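Long-range contacts in coat protein (Sulfolobus turreted icosahedral virus, PDB 2BBD), which probably builds the capsid shell of an archaeal virus as its major coat protein, with a double jelly roll that points to ancestry shared with bacterial and eukaryotic viruses: residues D119-V128 and G174-P183; Y204-Q214 and T286-Y295. All blocks are in the same frame, centred on the assembly; numbering follows the deposited sequence.

Interaction 1 of 2, residues D119-V128 and G174-P183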
loop_
_atom_site.group_PDB
_atom_site.type_symbol
_atom_site.label_atom_id
_atom_site.label_comp_id
_atom_site.label_asym_id
_atom_site.label_seq_id
_atom_site.Cartn_x
_atom_site.Cartn_y
_atom_site.Cartn_z
ATOM N N ASP A 119 -7.356 -2.191 3.687
ATOM C CA ASP A 119 -8.723 -1.719 3.646
ATOM C C ASP A 119 -9.400 -2.482 2.511
ATOM O O ASP A 119 -9.000 -2.374 1.361
ATOM C CB ASP A 119 -8.733 -0.211 3.392
ATOM C CG ASP A 119 -10.131 0.377 3.386
ATOM O OD1 ASP A 119 -10.229 1.620 3.356
ATOM O OD2 ASP A 119 -11.125 -0.386 3.402
ATOM N N LEU A 120 -10.404 -3.284 2.848
ATOM C CA LEU A 120 -11.125 -4.056 1.844
ATOM C C LEU A 120 -12.504 -3.478 1.572
ATOM O O LEU A 120 -13.375 -4.188 1.081
ATOM C CB LEU A 120 -11.295 -5.512 2.287
ATOM C CG LEU A 120 -10.089 -6.453 2.244
ATOM C CD1 LEU A 120 -9.083 -6.054 3.301
ATOM C CD2 LEU A 120 -10.561 -7.879 2.470
ATOM N N ALA A 121 -12.702 -2.202 1.890
ATOM C CA ALA A 121 -14.003 -1.569 1.688
ATOM C C ALA A 121 -14.999 -2.437 2.461
ATOM O O ALA A 121 -14.946 -2.497 3.694
ATOM C CB ALA A 121 -14.340 -1.536 0.197
ATOM N N ARG A 122 -15.912 -3.095 1.760
ATOM C CA ARG A 122 -16.840 -3.997 2.439
ATOM C C ARG A 122 -16.954 -5.228 1.558
ATOM O O ARG A 122 -17.936 -5.429 0.857
ATOM C CB ARG A 122 -18.208 -3.351 2.661
ATOM C CG ARG A 122 -18.936 -3.976 3.841
ATOM C CD ARG A 122 -20.307 -3.375 4.072
ATOM N NE ARG A 122 -21.202 -3.631 2.950
ATOM C CZ ARG A 122 -22.498 -3.335 2.957
ATOM N NH1 ARG A 122 -23.049 -2.772 4.031
ATOM N NH2 ARG A 122 -23.243 -3.606 1.893
ATOM N N PHE A 123 -15.899 -6.036 1.601
ATOM C CA PHE A 123 -15.766 -7.253 0.813
ATOM C C PHE A 123 -16.759 -8.348 1.206
ATOM O O PHE A 123 -16.857 -8.721 2.374
ATOM C CB PHE A 123 -14.335 -7.767 0.966
ATOM C CG PHE A 123 -13.947 -8.798 -0.037
ATOM C CD1 PHE A 123 -13.732 -8.448 -1.362
ATOM C CD2 PHE A 123 -13.790 -10.129 0.344
ATOM C CE1 PHE A 123 -13.362 -9.414 -2.306
ATOM C CE2 PHE A 123 -13.420 -11.103 -0.587
ATOM C CZ PHE A 123 -13.205 -10.744 -1.916
ATOM N N PRO A 124 -17.509 -8.878 0.225
ATOM C CA PRO A 124 -18.501 -9.935 0.465
ATOM C C PRO A 124 -17.804 -11.294 0.606
ATOM O O PRO A 124 -17.972 -12.198 -0.225
ATOM C CB PRO A 124 -19.388 -9.844 -0.771
ATOM C CG PRO A 124 -18.389 -9.519 -1.857
ATOM C CD PRO A 124 -17.476 -8.486 -1.200
ATOM N N ALA A 125 -17.022 -11.423 1.672
ATOM C CA ALA A 125 -16.239 -12.624 1.929
ATOM C C ALA A 125 -17.037 -13.920 1.986
ATOM O O ALA A 125 -16.548 -14.965 1.576
ATOM C CB ALA A 125 -15.440 -12.444 3.211
ATOM N N THR A 126 -18.262 -13.855 2.489
ATOM C CA THR A 126 -19.096 -15.047 2.588
ATOM C C THR A 126 -19.585 -15.531 1.220
ATOM O O THR A 126 -20.189 -16.591 1.111
ATOM C CB THR A 126 -20.315 -14.794 3.492
ATOM O OG1 THR A 126 -21.084 -13.706 2.965
ATOM C CG2 THR A 126 -19.865 -14.448 4.904
HETATM N N MSE A 127 -19.299 -14.766 0.172
HETATM C CA MSE A 127 -19.742 -15.138 -1.164
HETATM C C MSE A 127 -18.619 -15.581 -2.095
HETATM O O MSE A 127 -18.865 -15.949 -3.248
HETATM C CB MSE A 127 -20.518 -13.970 -1.780
HETATM C CG MSE A 127 -21.810 -13.669 -1.028
HETATM SE SE MSE A 127 -22.877 -12.240 -1.785
HETATM C CE MSE A 127 -23.570 -13.176 -3.337
ATOM N N VAL A 128 -17.389 -15.561 -1.593
ATOM C CA VAL A 128 -16.242 -15.959 -2.402
ATOM C C VAL A 128 -15.508 -17.132 -1.753
ATOM O O VAL A 128 -15.807 -17.512 -0.623
ATOM C CB VAL A 128 -15.236 -14.790 -2.583
ATOM C CG1 VAL A 128 -15.946 -13.557 -3.136
ATOM C CG2 VAL A 128 -14.564 -14.477 -1.258
ATOM N N GLY A 174 -25.016 -12.552 -10.305
ATOM C CA GLY A 174 -25.343 -13.120 -9.007
ATOM C C GLY A 174 -24.177 -13.512 -8.108
ATOM O O GLY A 174 -24.381 -14.150 -7.080
ATOM N N GLU A 175 -22.958 -13.126 -8.477
ATOM C CA GLU A 175 -21.780 -13.463 -7.679
ATOM C C GLU A 175 -21.589 -12.616 -6.419
ATOM O O GLU A 175 -21.303 -13.151 -5.349
ATOM C CB GLU A 175 -20.524 -13.385 -8.546
ATOM C CG GLU A 175 -20.544 -14.365 -9.709
ATOM C CD GLU A 175 -19.220 -14.438 -10.454
ATOM O OE1 GLU A 175 -19.167 -15.141 -11.490
ATOM O OE2 GLU A 175 -18.235 -13.804 -10.013
HETATM N N MSE A 176 -21.750 -11.302 -6.537
HETATM C CA MSE A 176 -21.577 -10.414 -5.390
HETATM C C MSE A 176 -22.650 -9.340 -5.333
HETATM O O MSE A 176 -23.400 -9.146 -6.287
HETATM C CB MSE A 176 -20.228 -9.692 -5.457
HETATM C CG MSE A 176 -19.011 -10.554 -5.688
HETATM SE SE MSE A 176 -17.428 -9.390 -5.715
HETATM C CE MSE A 176 -16.114 -10.631 -4.995
ATOM N N PRO A 177 -22.729 -8.615 -4.203
ATOM C CA PRO A 177 -23.737 -7.560 -4.101
ATOM C C PRO A 177 -23.494 -6.534 -5.208
ATOM O O PRO A 177 -22.349 -6.312 -5.624
ATOM C CB PRO A 177 -23.489 -6.979 -2.710
ATOM C CG PRO A 177 -23.005 -8.164 -1.939
ATOM C CD PRO A 177 -22.059 -8.836 -2.909
ATOM N N LEU A 178 -24.574 -5.923 -5.689
ATOM C CA LEU A 178 -24.496 -4.918 -6.745
ATOM C C LEU A 178 -23.633 -3.728 -6.328
ATOM O O LEU A 178 -22.817 -3.247 -7.112
ATOM C CB LEU A 178 -25.901 -4.418 -7.098
ATOM C CG LEU A 178 -26.027 -3.388 -8.224
ATOM C CD1 LEU A 178 -25.732 -4.060 -9.564
ATOM C CD2 LEU A 178 -27.443 -2.803 -8.228
ATOM N N ALA A 179 -23.823 -3.260 -5.096
ATOM C CA ALA A 179 -23.088 -2.110 -4.568
ATOM C C ALA A 179 -21.681 -2.448 -4.070
ATOM O O ALA A 179 -21.182 -1.828 -3.125
ATOM C CB ALA A 179 -23.889 -1.465 -3.432
ATOM N N THR A 180 -21.034 -3.412 -4.709
ATOM C CA THR A 180 -19.702 -3.816 -4.292
ATOM C C THR A 180 -18.556 -2.968 -4.852
ATOM O O THR A 180 -18.468 -2.728 -6.058
ATOM C CB THR A 180 -19.431 -5.295 -4.663
ATOM O OG1 THR A 180 -20.263 -6.149 -3.866
ATOM C CG2 THR A 180 -17.955 -5.652 -4.423
ATOM N N VAL A 181 -17.685 -2.523 -3.951
ATOM C CA VAL A 181 -16.502 -1.763 -4.317
ATOM C C VAL A 181 -15.310 -2.650 -3.949
ATOM O O VAL A 181 -15.098 -2.961 -2.777
ATOM C CB VAL A 181 -16.391 -0.428 -3.535
ATOM C CG1 VAL A 181 -15.117 0.300 -3.937
ATOM C CG2 VAL A 181 -17.604 0.448 -3.816
ATOM N N LEU A 182 -14.547 -3.061 -4.954
ATOM C CA LEU A 182 -13.379 -3.913 -4.747
ATOM C C LEU A 182 -12.061 -3.140 -4.788
ATOM O O LEU A 182 -11.718 -2.541 -5.806
ATOM C CB LEU A 182 -13.316 -5.001 -5.821
ATOM C CG LEU A 182 -14.452 -6.021 -5.891
ATOM C CD1 LEU A 182 -14.187 -7.000 -7.029
ATOM C CD2 LEU A 182 -14.555 -6.753 -4.562
ATOM N N PRO A 183 -11.307 -3.143 -3.681
ATOM C CA PRO A 183 -10.036 -2.421 -3.695
ATOM C C PRO A 183 -9.066 -3.110 -4.653
ATOM O O PRO A 183 -9.109 -4.329 -4.816
ATOM C CB PRO A 183 -9.582 -2.496 -2.237
ATOM C CG PRO A 183 -10.175 -3.797 -1.770
ATOM C CD PRO A 183 -11.559 -3.743 -2.360
HETATM O O HOH W 1 -14.787 -5.139 -1.245
HETATM O O HOH W 2 -20.154 -6.125 -1.175
HETATM O O HOH W 3 -17.769 -3.102 -1.205
#

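Interaction 2 of 2, residues Y204-Q214 and T286-Y295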
loop_
_atom_site.group_PDB
_atom_site.type_symbol
_atom_site.label_atom_id
_atom_site.label_comp_id
_atom_site.label_asym_id
_atom_site.label_seq_id
_atom_site.Cartn_x
_atom_site.Cartn_y
_atom_site.Cartn_z
ATOM N N TYR A 204 2.549 4.829 -17.495
ATOM C CA TYR A 204 1.173 5.184 -17.844
ATOM C C TYR A 204 0.281 4.511 -16.814
ATOM O O TYR A 204 0.609 3.432 -16.321
ATOM C CB TYR A 204 0.793 4.649 -19.229
ATOM C CG TYR A 204 1.522 5.295 -20.387
ATOM C CD1 TYR A 204 1.222 6.597 -20.795
ATOM C CD2 TYR A 204 2.513 4.598 -21.077
ATOM C CE1 TYR A 204 1.899 7.189 -21.867
ATOM C CE2 TYR A 204 3.189 5.173 -22.141
ATOM C CZ TYR A 204 2.883 6.466 -22.532
ATOM O OH TYR A 204 3.585 7.030 -23.575
ATOM N N LEU A 205 -0.825 5.152 -16.465
ATOM C CA LEU A 205 -1.755 4.543 -15.521
ATOM C C LEU A 205 -2.636 3.633 -16.364
ATOM O O LEU A 205 -3.170 4.061 -17.387
ATOM C CB LEU A 205 -2.639 5.591 -14.844
ATOM C CG LEU A 205 -2.005 6.810 -14.175
ATOM C CD1 LEU A 205 -2.999 7.368 -13.170
ATOM C CD2 LEU A 205 -0.703 6.439 -13.492
ATOM N N GLN A 206 -2.786 2.380 -15.960
ATOM C CA GLN A 206 -3.625 1.476 -16.730
ATOM C C GLN A 206 -5.089 1.760 -16.481
ATOM O O GLN A 206 -5.484 2.148 -15.386
ATOM C CB GLN A 206 -3.325 0.028 -16.373
ATOM C CG GLN A 206 -3.529 -0.289 -14.918
ATOM C CD GLN A 206 -3.204 -1.734 -14.604
ATOM O OE1 GLN A 206 -3.956 -2.646 -14.959
ATOM N NE2 GLN A 206 -2.069 -1.952 -13.949
ATOM N N PRO A 207 -5.922 1.588 -17.512
ATOM C CA PRO A 207 -7.353 1.831 -17.357
ATOM C C PRO A 207 -7.980 0.589 -16.717
ATOM O O PRO A 207 -7.289 -0.397 -16.475
ATOM C CB PRO A 207 -7.812 2.039 -18.793
ATOM C CG PRO A 207 -6.965 1.052 -19.533
ATOM C CD PRO A 207 -5.589 1.259 -18.909
ATOM N N GLY A 208 -9.278 0.642 -16.442
ATOM C CA GLY A 208 -9.951 -0.496 -15.844
ATOM C C GLY A 208 -10.095 -0.383 -14.337
ATOM O O GLY A 208 -10.519 -1.328 -13.667
ATOM N N GLN A 209 -9.733 0.772 -13.795
ATOM C CA GLN A 209 -9.842 0.989 -12.360
ATOM C C GLN A 209 -10.042 2.472 -12.073
ATOM O O GLN A 209 -9.859 3.319 -12.949
ATOM C CB GLN A 209 -8.582 0.481 -11.642
ATOM C CG GLN A 209 -7.297 1.178 -12.067
ATOM C CD GLN A 209 -6.041 0.560 -11.449
ATOM O OE1 GLN A 209 -5.530 1.041 -10.439
ATOM N NE2 GLN A 209 -5.549 -0.520 -12.059
ATOM N N ILE A 210 -10.429 2.770 -10.839
ATOM C CA ILE A 210 -10.653 4.134 -10.400
ATOM C C ILE A 210 -9.524 4.459 -9.421
ATOM O O ILE A 210 -9.379 3.790 -8.396
ATOM C CB ILE A 210 -12.031 4.244 -9.710
ATOM C CG1 ILE A 210 -13.126 3.841 -10.710
ATOM C CG2 ILE A 210 -12.267 5.659 -9.213
ATOM C CD1 ILE A 210 -14.482 3.592 -10.093
ATOM N N TYR A 211 -8.720 5.471 -9.757
ATOM C CA TYR A 211 -7.578 5.888 -8.935
ATOM C C TYR A 211 -7.941 6.889 -7.852
ATOM O O TYR A 211 -8.474 7.965 -8.128
ATOM C CB TYR A 211 -6.485 6.483 -9.828
ATOM C CG TYR A 211 -5.832 5.471 -10.738
ATOM C CD1 TYR A 211 -4.579 4.937 -10.438
ATOM C CD2 TYR A 211 -6.482 5.018 -11.889
ATOM C CE1 TYR A 211 -3.989 3.979 -11.260
ATOM C CE2 TYR A 211 -5.898 4.061 -12.716
ATOM C CZ TYR A 211 -4.657 3.546 -12.392
ATOM O OH TYR A 211 -4.094 2.580 -13.194
ATOM N N LYS A 212 -7.650 6.532 -6.610
ATOM C CA LYS A 212 -7.946 7.418 -5.500
ATOM C C LYS A 212 -6.683 8.201 -5.143
ATOM O O LYS A 212 -6.689 9.429 -5.123
ATOM C CB LYS A 212 -8.449 6.614 -4.298
ATOM C CG LYS A 212 -8.761 7.466 -3.086
ATOM C CD LYS A 212 -9.319 6.623 -1.943
ATOM C CE LYS A 212 -9.526 7.466 -0.697
ATOM N NZ LYS A 212 -9.871 6.635 0.497
ATOM N N ARG A 213 -5.595 7.496 -4.859
ATOM C CA ARG A 213 -4.356 8.183 -4.533
ATOM C C ARG A 213 -3.138 7.373 -4.936
ATOM O O ARG A 213 -3.189 6.141 -5.034
ATOM C CB ARG A 213 -4.298 8.520 -3.042
ATOM C CG ARG A 213 -4.240 7.327 -2.124
ATOM C CD ARG A 213 -4.372 7.773 -0.689
ATOM N NE ARG A 213 -5.576 8.580 -0.517
ATOM C CZ ARG A 213 -6.250 8.682 0.623
ATOM N NH1 ARG A 213 -5.841 8.026 1.703
ATOM N NH2 ARG A 213 -7.344 9.433 0.682
ATOM N N GLN A 214 -2.043 8.080 -5.189
ATOM C CA GLN A 214 -0.810 7.445 -5.604
ATOM C C GLN A 214 0.338 7.801 -4.683
ATOM O O GLN A 214 0.623 8.984 -4.456
ATOM C CB GLN A 214 -0.465 7.878 -7.022
ATOM C CG GLN A 214 0.775 7.225 -7.596
ATOM C CD GLN A 214 1.247 7.914 -8.854
ATOM O OE1 GLN A 214 2.096 7.396 -9.587
ATOM N NE2 GLN A 214 0.705 9.101 -9.111
ATOM N N THR A 286 -12.092 3.534 -15.594
ATOM C CA THR A 286 -12.735 2.244 -15.846
ATOM C C THR A 286 -12.842 1.881 -17.326
ATOM O O THR A 286 -12.537 0.755 -17.713
ATOM C CB THR A 286 -14.146 2.189 -15.233
ATOM O OG1 THR A 286 -14.071 2.476 -13.831
ATOM C CG2 THR A 286 -14.753 0.802 -15.417
ATOM N N HIS A 287 -13.270 2.824 -18.157
ATOM C CA HIS A 287 -13.401 2.548 -19.583
ATOM C C HIS A 287 -12.501 3.428 -20.452
ATOM O O HIS A 287 -12.710 3.549 -21.659
ATOM C CB HIS A 287 -14.863 2.706 -20.016
ATOM C CG HIS A 287 -15.781 1.668 -19.440
ATOM N ND1 HIS A 287 -15.626 0.321 -19.684
ATOM C CD2 HIS A 287 -16.873 1.784 -18.646
ATOM C CE1 HIS A 287 -16.582 -0.350 -19.066
ATOM N NE2 HIS A 287 -17.353 0.514 -18.429
ATOM N N ALA A 288 -11.492 4.028 -19.833
ATOM C CA ALA A 288 -10.561 4.894 -20.545
ATOM C C ALA A 288 -9.627 4.090 -21.446
ATOM O O ALA A 288 -9.448 2.889 -21.254
ATOM C CB ALA A 288 -9.741 5.713 -19.538
ATOM N N PRO A 289 -9.033 4.745 -22.459
ATOM C CA PRO A 289 -8.109 4.085 -23.386
ATOM C C PRO A 289 -6.790 3.854 -22.655
ATOM O O PRO A 289 -6.511 4.518 -21.655
ATOM C CB PRO A 289 -7.947 5.111 -24.513
ATOM C CG PRO A 289 -9.173 5.966 -24.408
ATOM C CD PRO A 289 -9.348 6.105 -22.926
ATOM N N SER A 290 -5.976 2.931 -23.146
ATOM C CA SER A 290 -4.700 2.663 -22.504
ATOM C C SER A 290 -3.664 3.694 -22.955
ATOM O O SER A 290 -3.838 4.349 -23.981
ATOM C CB SER A 290 -4.226 1.253 -22.854
ATOM O OG SER A 290 -3.985 1.136 -24.245
ATOM N N ASP A 291 -2.599 3.847 -22.174
ATOM C CA ASP A 291 -1.527 4.788 -22.492
ATOM C C ASP A 291 -2.015 6.207 -22.761
ATOM O O ASP A 291 -1.542 6.869 -23.687
ATOM C CB ASP A 291 -0.753 4.278 -23.704
ATOM C CG ASP A 291 -0.223 2.884 -23.498
ATOM O OD1 ASP A 291 0.243 2.268 -24.478
ATOM O OD2 ASP A 291 -0.267 2.406 -22.345
ATOM N N SER A 292 -2.950 6.683 -21.950
ATOM C CA SER A 292 -3.489 8.020 -22.139
ATOM C C SER A 292 -3.081 8.997 -21.045
ATOM O O SER A 292 -3.090 10.210 -21.253
ATOM C CB SER A 292 -5.011 7.947 -22.234
ATOM O OG SER A 292 -5.394 7.150 -23.342
ATOM N N ILE A 293 -2.733 8.472 -19.877
ATOM C CA ILE A 293 -2.314 9.319 -18.772
ATOM C C ILE A 293 -1.036 8.748 -18.175
ATOM O O ILE A 293 -0.961 7.564 -17.850
ATOM C CB ILE A 293 -3.403 9.414 -17.686
ATOM C CG1 ILE A 293 -4.738 9.815 -18.327
ATOM C CG2 ILE A 293 -3.005 10.456 -16.649
ATOM C CD1 ILE A 293 -5.888 9.993 -17.333
ATOM N N GLU A 294 -0.028 9.605 -18.052
ATOM C CA GLU A 294 1.272 9.226 -17.522
ATOM C C GLU A 294 1.634 10.089 -16.326
ATOM O O GLU A 294 1.090 11.183 -16.151
ATOM C CB GLU A 294 2.345 9.443 -18.592
ATOM C CG GLU A 294 2.309 10.864 -19.172
ATOM C CD GLU A 294 3.540 11.242 -19.983
ATOM O OE1 GLU A 294 4.149 10.357 -20.625
ATOM O OE2 GLU A 294 3.891 12.443 -19.992
ATOM N N TYR A 295 2.538 9.591 -15.490
ATOM C CA TYR A 295 3.026 10.396 -14.380
ATOM C C TYR A 295 4.522 10.527 -14.675
ATOM O O TYR A 295 5.168 9.570 -15.110
ATOM C CB TYR A 295 2.715 9.756 -13.016
ATOM C CG TYR A 295 3.647 8.677 -12.512
ATOM C CD1 TYR A 295 4.791 9.000 -11.790
ATOM C CD2 TYR A 295 3.339 7.326 -12.691
ATOM C CE1 TYR A 295 5.606 8.005 -11.251
ATOM C CE2 TYR A 295 4.143 6.329 -12.158
ATOM C CZ TYR A 295 5.272 6.673 -11.441
ATOM O OH TYR A 295 6.078 5.683 -10.926
HETATM O O HOH W 4 -2.372 2.390 -19.625
HETATM O O HOH W 5 -3.623 5.814 -19.506
#

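Interaction 1 of 2, residues D119-V128 and G174-P183
Leu-120 and Pro-183 bring their CA atoms to 5.9 Å where the two segments, otherwise mostly loop, run past each other at one end of this double jelly roll. The segment 119-128 lies on strand 108-123, turns a corner at Ala-121 and Arg-122, and reaches a short 3-10 segment at 125-127; residues 174-183 pass through a type I turn, Pro-177 to Thr-180, into strand 182-193. An Asx turn, in which Asp-119 OD2 accepts from Ala-121 N, braces the corner. Water does the polar joining: water 1 donates to both Leu-120 O and Val-181 O, the latter at 2.7 Å, and water 2 donates to Arg-122 O and to Thr-180 OG1, whose own hydroxyl donates to Pro-177 O. At the corner itself, the guanidinium of Arg-122 is held by salt bridges to Glu-157, Glu-163 and Glu-167.

The apolar contact is built largely from prolines and selenomethionines. Pro-183 lays CG against Leu-120 CA at 3.7 Å. Pro-124, centre of an inverse gamma turn, sets CB 3.6 Å from CD of Pro-177 and turns CG toward the Met-176 side chain, which crosses it at about a right angle. Phe-123, with CG anti to its backbone N (chi1 -165°), reaches in to meet Leu-182 CD2 at the ring edge, 3.7 Å from CE1; Tyr-68 packs edge-to-face on the same ring. The Met-127 side chain runs antiparallel alongside the Pro-177 ring, its SE 3.7 Å from CD of the proline. The closest carbon pair between side chains is Met-176 CE and Val-128 CG1, at 3.5 Å tighter than usual van der Waals contact.

Interaction 2 of 2, residues Y204-Q214 and T286-Y295
Tyr-204 carries Asp-291 on one ring face: CB of the aspartate stands 4.0 Å from the centroid, almost on the ring normal, a CH-pi contact, and the carboxylate is stacked on the ring with the planes 28° apart. At the edge of the same ring, in its plane, lies Ile-293 O. The contact sits at one end of a jelly-roll barrel, where both segments pass between its facing sheets: 204-214 leaves strand 200-204 for strand 210-219, while 286-295 follows strand 270-284 and enters strand 293-299. The Tyr-295 ring takes Gln-214 OE1 over the centre of one face, 3.3 Å above the plane, with amide and ring nearly perpendicular. Gln-214 is extended, CG opposite the backbone N (chi1 -177°), which carries the amide to that ring; Ser-307 OG at OE1 and Tyr-233 OH at NE2 are consistent with an amide held in place. Within 204-214, Tyr-211 is sandwiched between Gln-209 OE1 and Leu-205 CD1, and its hydroxyl donates to Gln-206 O in the carbonyl plane, on a lone pair.

Tyr-204 and Glu-294 form an antiparallel, non-hydrogen-bonded pair with both side chains on one face. Next to it, Leu-205 N donates to Ile-293 O at 2.8 Å and a near-straight 163°. Waters 4 and 5 extend the join by donating to Leu-205 O, while accepting from Asp-291 N and Ser-292 N respectively. Farther along, the backbones approach through CA-H...O geometry, Gly-208 CA lying 3.4 Å from Thr-286 O. Between these points Pro-207 wedges its ring against the other loop, CB just 3.1 Å from Ala-288 O and 4.2 Å from Ala-288 CB.

From the N terminus, strand 108-123 delivers the first half of interaction 1, and the contact closes only after the chain has made strands 131-137 and 145-158 and helix 161-166. The chain then enters strand 182-193 and goes on through strand 200-204 to interaction 2, which closes around strands 230-237, 243-249 and 270-284 and helix 250-261. The two contacts therefore lie in series, neither nested nor crossed. Interaction 1 ties the sheet of strand 108-123 to the sheet of strand 182-193; interaction 2 joins the sheet of strands 210-219 and 270-284 to that of 200-204 and 293-299. Their centres are 22 Å apart, and strand 303-313 separates strands 182-193 and 210-219.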